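Local coordinates for 1-Cys peroxiredoxin (Vibrio vulnificus MO6-24/O, PDB 5K2I), which probably reduces hydrogen peroxide and other peroxides as a one-cysteine peroxiredoxin of the thioredoxin superfamily, with an implied part in scavenging nitric oxide, at residues D69-V74 / E92-L97; V36-P41 / A51-Y56. All blocks are in the same frame, centred on the assembly; numbering follows the deposited sequence.

Interaction 1 (D69-V74 / E92-L97)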
ATOM      1  N   ASP A  69     -26.073  10.739   6.310  1.00 11.22           N
ATOM      2  CA  ASP A  69     -26.700  10.585   7.617  1.00 11.56           C
ATOM      3  C   ASP A  69     -25.830   9.823   8.591  1.00 13.63           C
ATOM      4  O   ASP A  69     -25.921   9.998   9.804  1.00 14.95           O
ATOM      5  CB  ASP A  69     -28.032   9.851   7.485  1.00 12.53           C
ATOM      6  CG  ASP A  69     -29.031  10.606   6.641  1.00 17.72           C
ATOM      7  OD1 ASP A  69     -29.425  11.717   7.056  1.00 21.95           O
ATOM      8  OD2 ASP A  69     -29.429  10.103   5.565  1.00 15.56           O
ATOM      9  N   LEU A  70     -24.993   8.950   8.048  1.00 12.16           N
ATOM     10  CA  LEU A  70     -24.260   7.998   8.854  1.00 10.59           C
ATOM     11  C   LEU A  70     -22.969   7.649   8.146  1.00  8.86           C
ATOM     12  O   LEU A  70     -22.985   7.375   6.949  1.00  9.58           O
ATOM     13  CB  LEU A  70     -25.100   6.744   9.079  1.00 11.50           C
ATOM     14  CG  LEU A  70     -24.508   5.631   9.920  1.00 12.15           C
ATOM     15  CD1 LEU A  70     -24.305   6.121  11.347  1.00 16.70           C
ATOM     16  CD2 LEU A  70     -25.446   4.420   9.879  1.00 15.15           C
ATOM     17  N   ILE A  71     -21.857   7.697   8.876  1.00  8.85           N
ATOM     18  CA  ILE A  71     -20.561   7.236   8.384  1.00  8.92           C
ATOM     19  C   ILE A  71     -20.156   6.039   9.210  1.00  8.85           C
ATOM     20  O   ILE A  71     -20.163   6.120  10.432  1.00  9.94           O
ATOM     21  CB  ILE A  71     -19.473   8.314   8.510  1.00  8.96           C
ATOM     22  CG1 ILE A  71     -19.922   9.613   7.841  1.00 10.25           C
ATOM     23  CG2 ILE A  71     -18.140   7.811   7.936  1.00 10.81           C
ATOM     24  CD1 ILE A  71     -19.010  10.794   8.139  1.00 14.99           C
ATOM     25  N   ALA A  72     -19.801   4.935   8.557  1.00  8.33           N
ATOM     26  CA  ALA A  72     -19.500   3.706   9.257  1.00  9.13           C
ATOM     27  C   ALA A  72     -18.211   3.080   8.747  1.00  8.82           C
ATOM     28  O   ALA A  72     -17.897   3.135   7.558  1.00  8.34           O
ATOM     29  CB  ALA A  72     -20.654   2.709   9.124  1.00  8.85           C
ATOM     30  N   SER A  73     -17.478   2.505   9.687  1.00  7.90           N
ATOM     31  CA  SER A  73     -16.238   1.792   9.449  1.00  9.42           C
ATOM     32  C   SER A  73     -16.487   0.306   9.648  1.00  8.19           C
ATOM     33  O   SER A  73     -17.007  -0.089  10.690  1.00 10.34           O
ATOM     34  CB  SER A  73     -15.166   2.301  10.419  1.00 13.09           C
ATOM     35  OG  SER A  73     -14.009   1.493  10.399  1.00 15.30           O
ATOM     36  N   VAL A  74     -16.137  -0.514   8.659  1.00  7.51           N
ATOM     37  CA  VAL A  74     -16.240  -1.959   8.806  1.00  7.56           C
ATOM     38  C   VAL A  74     -14.888  -2.641   8.571  1.00  6.90           C
ATOM     39  O   VAL A  74     -14.032  -2.152   7.821  1.00  9.13           O
ATOM     40  CB  VAL A  74     -17.319  -2.544   7.845  1.00  8.48           C
ATOM     41  CG1 VAL A  74     -16.935  -2.351   6.368  1.00  9.97           C
ATOM     42  CG2 VAL A  74     -17.607  -4.020   8.146  1.00  9.29           C
ATOM     43  N   GLU A  92     -15.426   9.673  17.242  1.00 19.77           N
ATOM     44  CA  GLU A  92     -16.710  10.173  17.721  1.00 24.39           C
ATOM     45  C   GLU A  92     -17.844   9.998  16.711  1.00 28.49           C
ATOM     46  O   GLU A  92     -18.888   9.420  17.013  1.00 29.39           O
ATOM     47  CB  GLU A  92     -16.569  11.660  18.052  1.00 31.85           C
ATOM     48  CG  GLU A  92     -15.205  12.041  18.627  1.00 38.83           C
ATOM     49  CD  GLU A  92     -15.046  13.540  18.824  1.00 50.53           C
ATOM     50  OE1 GLU A  92     -16.062  14.230  19.056  1.00 55.35           O
ATOM     51  OE2 GLU A  92     -13.896  14.028  18.735  1.00 53.03           O
ATOM     52  N   GLU A  93     -17.605  10.498  15.505  1.00 23.23           N
ATOM     53  CA  GLU A  93     -18.644  10.675  14.501  1.00 21.84           C
ATOM     54  C   GLU A  93     -18.842   9.447  13.618  1.00 23.63           C
ATOM     55  O   GLU A  93     -19.585   9.501  12.640  1.00 22.82           O
ATOM     56  CB  GLU A  93     -18.308  11.884  13.621  1.00 19.80           C
ATOM     57  CG  GLU A  93     -18.382  13.215  14.340  1.00 30.37           C
ATOM     58  CD  GLU A  93     -19.805  13.602  14.678  1.00 39.67           C
ATOM     59  OE1 GLU A  93     -20.583  13.871  13.735  1.00 45.22           O
ATOM     60  OE2 GLU A  93     -20.145  13.633  15.879  1.00 44.01           O
ATOM     61  N   ILE A  94     -18.185   8.344  13.958  1.00 15.09           N
ATOM     62  CA  ILE A  94     -18.153   7.200  13.051  1.00 12.88           C
ATOM     63  C   ILE A  94     -18.574   5.901  13.736  1.00 13.99           C
ATOM     64  O   ILE A  94     -18.104   5.557  14.818  1.00 14.36           O
ATOM     65  CB  ILE A  94     -16.755   7.053  12.427  1.00 14.06           C
ATOM     66  CG1 ILE A  94     -16.462   8.290  11.559  1.00 19.32           C
ATOM     67  CG2 ILE A  94     -16.651   5.769  11.594  1.00 11.81           C
ATOM     68  CD1 ILE A  94     -15.057   8.401  11.095  1.00 26.36           C
ATOM     69  N   LEU A  95     -19.494   5.192  13.094  1.00  9.99           N
ATOM     70  CA  LEU A  95     -20.038   3.967  13.649  1.00  9.99           C
ATOM     71  C   LEU A  95     -19.094   2.813  13.345  1.00  9.66           C
ATOM     72  O   LEU A  95     -18.821   2.527  12.182  1.00 11.52           O
ATOM     73  CB  LEU A  95     -21.429   3.700  13.070  1.00 10.80           C
ATOM     74  CG  LEU A  95     -22.115   2.426  13.544  1.00 14.22           C
ATOM     75  CD1 LEU A  95     -22.272   2.406  15.060  1.00 15.80           C
ATOM     76  CD2 LEU A  95     -23.463   2.303  12.848  1.00 17.11           C
ATOM     77  N   MET A  96     -18.588   2.165  14.385  1.00  9.97           N
ATOM     78  CA  MET A  96     -17.663   1.051  14.208  1.00  8.49           C
ATOM     79  C   MET A  96     -18.405  -0.286  14.118  1.00 10.20           C
ATOM     80  O   MET A  96     -19.108  -0.683  15.062  1.00 12.61           O
ATOM     81  CB  MET A  96     -16.645   1.024  15.357  1.00 11.00           C
ATOM     82  CG  MET A  96     -16.046   2.394  15.685  1.00 13.25           C
ATOM     83  SD  MET A  96     -15.102   3.130  14.310  1.00 14.03           S
ATOM     84  CE  MET A  96     -13.841   1.883  14.157  1.00 12.64           C
ATOM     85  N   LEU A  97     -18.258  -0.973  12.985  1.00  8.07           N
ATOM     86  CA  LEU A  97     -18.986  -2.217  12.722  1.00  7.83           C
ATOM     87  C   LEU A  97     -18.051  -3.381  12.459  1.00  8.00           C
ATOM     88  O   LEU A  97     -17.053  -3.253  11.738  1.00  9.32           O
ATOM     89  CB  LEU A  97     -19.929  -2.045  11.524  1.00  7.60           C
ATOM     90  CG  LEU A  97     -21.031  -0.989  11.672  1.00  8.06           C
ATOM     91  CD1 LEU A  97     -21.809  -0.780  10.355  1.00 10.10           C
ATOM     92  CD2 LEU A  97     -21.972  -1.361  12.794  1.00 11.94           C
TER
HETATM   93  O   HOH W   1     -21.822   8.954  11.516  1.00 16.05           O

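Interaction 2 (V36-P41 / A51-Y56)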
ATOM      1  N   VAL A  36     -22.248   6.457   4.283  1.00  7.94           N
ATOM      2  CA  VAL A  36     -20.911   6.223   3.765  1.00  7.87           C
ATOM      3  C   VAL A  36     -20.302   5.086   4.574  1.00  8.67           C
ATOM      4  O   VAL A  36     -20.259   5.153   5.796  1.00  8.86           O
ATOM      5  CB  VAL A  36     -20.037   7.480   3.842  1.00  8.88           C
ATOM      6  CG1 VAL A  36     -18.571   7.127   3.580  1.00 10.85           C
ATOM      7  CG2 VAL A  36     -20.543   8.513   2.852  1.00  9.88           C
ATOM      8  N   LEU A  37     -19.901   4.015   3.891  1.00  8.07           N
ATOM      9  CA  LEU A  37     -19.280   2.856   4.526  1.00  7.43           C
ATOM     10  C   LEU A  37     -17.905   2.654   3.941  1.00  7.56           C
ATOM     11  O   LEU A  37     -17.756   2.637   2.718  1.00  8.53           O
ATOM     12  CB  LEU A  37     -20.133   1.610   4.300  1.00  7.58           C
ATOM     13  CG  LEU A  37     -19.631   0.263   4.823  1.00  8.24           C
ATOM     14  CD1 LEU A  37     -19.663   0.262   6.332  1.00 10.59           C
ATOM     15  CD2 LEU A  37     -20.476  -0.877   4.265  1.00 10.04           C
ATOM     16  N   PHE A  38     -16.895   2.502   4.787  1.00  7.56           N
ATOM     17  CA  PHE A  38     -15.561   2.214   4.267  1.00  7.98           C
ATOM     18  C   PHE A  38     -14.948   1.054   5.032  1.00  7.91           C
ATOM     19  O   PHE A  38     -15.220   0.854   6.222  1.00  7.93           O
ATOM     20  CB  PHE A  38     -14.640   3.461   4.313  1.00  8.47           C
ATOM     21  CG  PHE A  38     -14.343   3.955   5.698  1.00  7.27           C
ATOM     22  CD1 PHE A  38     -15.220   4.815   6.333  1.00 10.74           C
ATOM     23  CD2 PHE A  38     -13.204   3.542   6.367  1.00  9.84           C
ATOM     24  CE1 PHE A  38     -14.962   5.269   7.615  1.00  9.64           C
ATOM     25  CE2 PHE A  38     -12.938   3.985   7.645  1.00 11.93           C
ATOM     26  CZ  PHE A  38     -13.818   4.847   8.271  1.00 13.35           C
ATOM     27  N   ALA A  39     -14.142   0.275   4.317  1.00  7.14           N
ATOM     28  CA  ALA A  39     -13.532  -0.924   4.867  1.00  6.96           C
ATOM     29  C   ALA A  39     -12.016  -0.861   4.846  1.00  7.95           C
ATOM     30  O   ALA A  39     -11.418  -0.207   3.980  1.00  8.44           O
ATOM     31  CB  ALA A  39     -13.999  -2.151   4.090  1.00  8.75           C
ATOM     32  N   VAL A  40     -11.418  -1.583   5.790  1.00  7.86           N
ATOM     33  CA  VAL A  40      -9.975  -1.738   5.901  1.00  8.20           C
ATOM     34  C   VAL A  40      -9.662  -3.211   6.107  1.00  8.07           C
ATOM     35  O   VAL A  40     -10.553  -3.989   6.452  1.00  8.32           O
ATOM     36  CB  VAL A  40      -9.394  -0.910   7.075  1.00  9.07           C
ATOM     37  CG1 VAL A  40      -9.584   0.581   6.810  1.00 12.38           C
ATOM     38  CG2 VAL A  40     -10.019  -1.344   8.418  1.00 11.74           C
ATOM     39  N   PRO A  41      -8.397  -3.607   5.889  1.00  7.67           N
ATOM     40  CA  PRO A  41      -8.039  -5.006   6.114  1.00  8.47           C
ATOM     41  C   PRO A  41      -7.976  -5.365   7.586  1.00  7.75           C
ATOM     42  O   PRO A  41      -8.026  -6.550   7.936  1.00  9.19           O
ATOM     43  CB  PRO A  41      -6.645  -5.125   5.490  1.00  9.86           C
ATOM     44  CG  PRO A  41      -6.534  -3.953   4.555  1.00 12.32           C
ATOM     45  CD  PRO A  41      -7.305  -2.862   5.235  1.00 10.47           C
ATOM     46  N   ALA A  51      -7.635   7.572   3.417  1.00 12.99           N
ATOM     47  CA  ALA A  51      -8.514   6.533   2.875  1.00 13.87           C
ATOM     48  C   ALA A  51      -9.183   5.686   3.956  1.00 15.78           C
ATOM     49  O   ALA A  51      -9.976   4.790   3.637  1.00 15.78           O
ATOM     50  CB  ALA A  51      -7.740   5.641   1.917  1.00 14.49           C
ATOM     51  N   HIS A  52      -8.879   5.944   5.226  1.00 12.92           N
ATOM     52  CA  HIS A  52      -9.612   5.245   6.277  1.00 14.44           C
ATOM     53  C   HIS A  52      -9.927   6.177   7.447  1.00 13.18           C
ATOM     54  O   HIS A  52     -10.227   7.348   7.233  1.00 11.51           O
ATOM     55  CB  HIS A  52      -8.864   3.970   6.715  1.00 13.61           C
ATOM     56  CG  HIS A  52      -7.633   4.213   7.530  1.00 13.47           C
ATOM     57  ND1 HIS A  52      -7.447   3.657   8.779  1.00 16.28           N
ATOM     58  CD2 HIS A  52      -6.528   4.953   7.278  1.00 13.19           C
ATOM     59  CE1 HIS A  52      -6.279   4.044   9.258  1.00 16.00           C
ATOM     60  NE2 HIS A  52      -5.705   4.838   8.372  1.00 12.03           N
ATOM     61  N   LEU A  53      -9.917   5.659   8.665  1.00 13.17           N
ATOM     62  CA  LEU A  53     -10.509   6.369   9.792  1.00 13.10           C
ATOM     63  C   LEU A  53     -10.102   7.859   9.908  1.00 13.76           C
ATOM     64  O   LEU A  53     -10.984   8.719   9.975  1.00 14.88           O
ATOM     65  CB  LEU A  53     -10.200   5.607  11.087  1.00 18.14           C
ATOM     66  CG  LEU A  53     -11.186   5.676  12.254  1.00 18.28           C
ATOM     67  CD1 LEU A  53     -12.642   5.731  11.807  1.00 14.83           C
ATOM     68  CD2 LEU A  53     -10.953   4.487  13.163  1.00 14.87           C
ATOM     69  N   PRO A  54      -8.791   8.183   9.897  1.00 14.29           N
ATOM     70  CA  PRO A  54      -8.447   9.608  10.028  1.00 15.00           C
ATOM     71  C   PRO A  54      -9.073  10.483   8.951  1.00 14.63           C
ATOM     72  O   PRO A  54      -9.551  11.577   9.254  1.00 14.70           O
ATOM     73  CB  PRO A  54      -6.920   9.612   9.900  1.00 14.91           C
ATOM     74  CG  PRO A  54      -6.507   8.266  10.335  1.00 16.26           C
ATOM     75  CD  PRO A  54      -7.579   7.340   9.854  1.00 15.14           C
ATOM     76  N   GLY A  55      -9.087   9.994   7.714  1.00 12.23           N
ATOM     77  CA  GLY A  55      -9.658  10.728   6.599  1.00 11.94           C
ATOM     78  C   GLY A  55     -11.145  10.990   6.734  1.00  9.70           C
ATOM     79  O   GLY A  55     -11.628  12.080   6.408  1.00 11.50           O
ATOM     80  N   TYR A  56     -11.883   9.999   7.220  1.00 12.01           N
ATOM     81  CA  TYR A  56     -13.320  10.168   7.384  1.00 10.14           C
ATOM     82  C   TYR A  56     -13.644  10.966   8.635  1.00 11.19           C
ATOM     83  O   TYR A  56     -14.643  11.674   8.663  1.00 11.79           O
ATOM     84  CB  TYR A  56     -14.032   8.796   7.373  1.00 10.64           C
ATOM     85  CG  TYR A  56     -14.018   8.223   5.973  1.00  9.96           C
ATOM     86  CD1 TYR A  56     -14.999   8.564   5.047  1.00  9.15           C
ATOM     87  CD2 TYR A  56     -12.980   7.402   5.551  1.00 10.63           C
ATOM     88  CE1 TYR A  56     -14.954   8.084   3.748  1.00  9.33           C
ATOM     89  CE2 TYR A  56     -12.934   6.914   4.239  1.00 10.03           C
ATOM     90  CZ  TYR A  56     -13.935   7.251   3.362  1.00  9.76           C
ATOM     91  OH  TYR A  56     -13.909   6.791   2.069  1.00 11.93           O
TER
HETATM   92  O   HOH W   2     -10.112   2.124   3.084  1.00 19.56           O

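Interaction 1 (D69-V74 / E92-L97)
Ala72 and Leu97 pack together on one face of two neighbouring parallel strands, Ala72 CB lying 3.9 Å from Leu97 CD1. A small methyl suits this place, where Leu95 CB and Leu37 of strand 34-40 also lie against Ala72. Toward the start of the strand Leu70, its CG anti to the backbone N (chi1 -179°), crosses Leu95 obliquely and sets CD1 4.1 Å from Leu95 CB. The other face carries Ile71, Ser73, Ile94 and Met96. Here Ile71 CG2 meets Ile94 CG1 at 4.0 Å, while the Met96 chain, bent at chi2 and chi3, folds back so that CE comes 3.8 Å from Ser73 OG. Between the strands Leu95 N gives a hydrogen bond to Ile71 O (2.9 Å), in the carbonyl plane. Ser73 N hydrogen-bonds to Leu95 O (2.8 Å) and Leu97 N to Ser73 O (2.8 Å), both nearly along the C=O axis. Beyond the first of these, water 1 accepts from Ile71 N and donates to Glu93 O. Glu93 OE1 forms a salt bridge with Lys64 NZ. This is the strand pair of a beta-alpha-beta crossover: connecting helix 79-88 covers Ser73 and Met96, helix 53-65 covers Ile71 and Ile94, and strand 12-17 packs on Leu95 and Leu97.

Interaction 2 (V36-P41 / A51-Y56)
Phe38 takes the crowded first torsion, CG between the backbone N and the carbonyl carbon (chi1 64°), whereas Tyr56 has CG anti to its carbonyl carbon (chi1 -72°); together these settings bring the two rings face to face. The contact joins strand and helix of a beta-alpha-beta unit in the thioredoxin-like fold, the strand leading into the loop that in peroxiredoxins bears the peroxidatic cysteine, and the helix leading out of it. The rings form an offset stack with centroids 4.1 Å apart and planes only 6° from parallel. Tyr56 CD2 stands over the centre of the phenyl ring, while Phe38 CD1 falls toward the rim of the phenol ring. Flat aromatic side chains suit this place because they let strand and helix meet over broad apolar surfaces. Leu53 approaches the phenyl edge in plane, its CD1 3.8 Å from Phe38 CZ, and Val36 CG1 touches the phenol ring obliquely, 3.7 Å from Tyr56 CE1. Beyond Phe38, Val40 has CG1 anti to its carbonyl carbon and presses this methyl to 3.5 Å from His52 CB.

His52 is the N-cap residue, and its carbonyl O receives the bond from Tyr56 N that opens the helix. Its imidazole turns away from the strand, with Pro54 CD over the centre of one face. Ala150 and Ile153 of helix 150-156 also pack on Tyr56. Pro41, the first residue of the peroxiredoxin signature loop, accepts a hydrogen bond at its O from Arg121 NH1 and packs on Phe145 of the second subunit. The strand and the turn before the helix are also bridged by water 2, which donates one hydrogen to Ala39 O at 2.8 Å and the other to Ala51 O at 2.7 Å.

In the fold
Interactions 1 and 2 lie in series along the chain, helix 53-65 being followed by strand 70-75, and their centres are about 9 Å apart. Strands 34-40 and 70-75 are neighbours in the central sheet, probably joined by hydrogen bonds from Val36 N to Leu70 O (2.9 Å) and from Ala72 N to Val36 O (2.8 Å). Ser73 CB packs on Phe38 CZ at 3.6 Å, and Leu53 touches Ile94, so the two contacts share one buried face of the sheet. Segments 36-41 and 51-56 flank the loop that in peroxiredoxins carries the peroxidatic cysteine, while interaction 1 adds a further strand on the other side of strand 70-75.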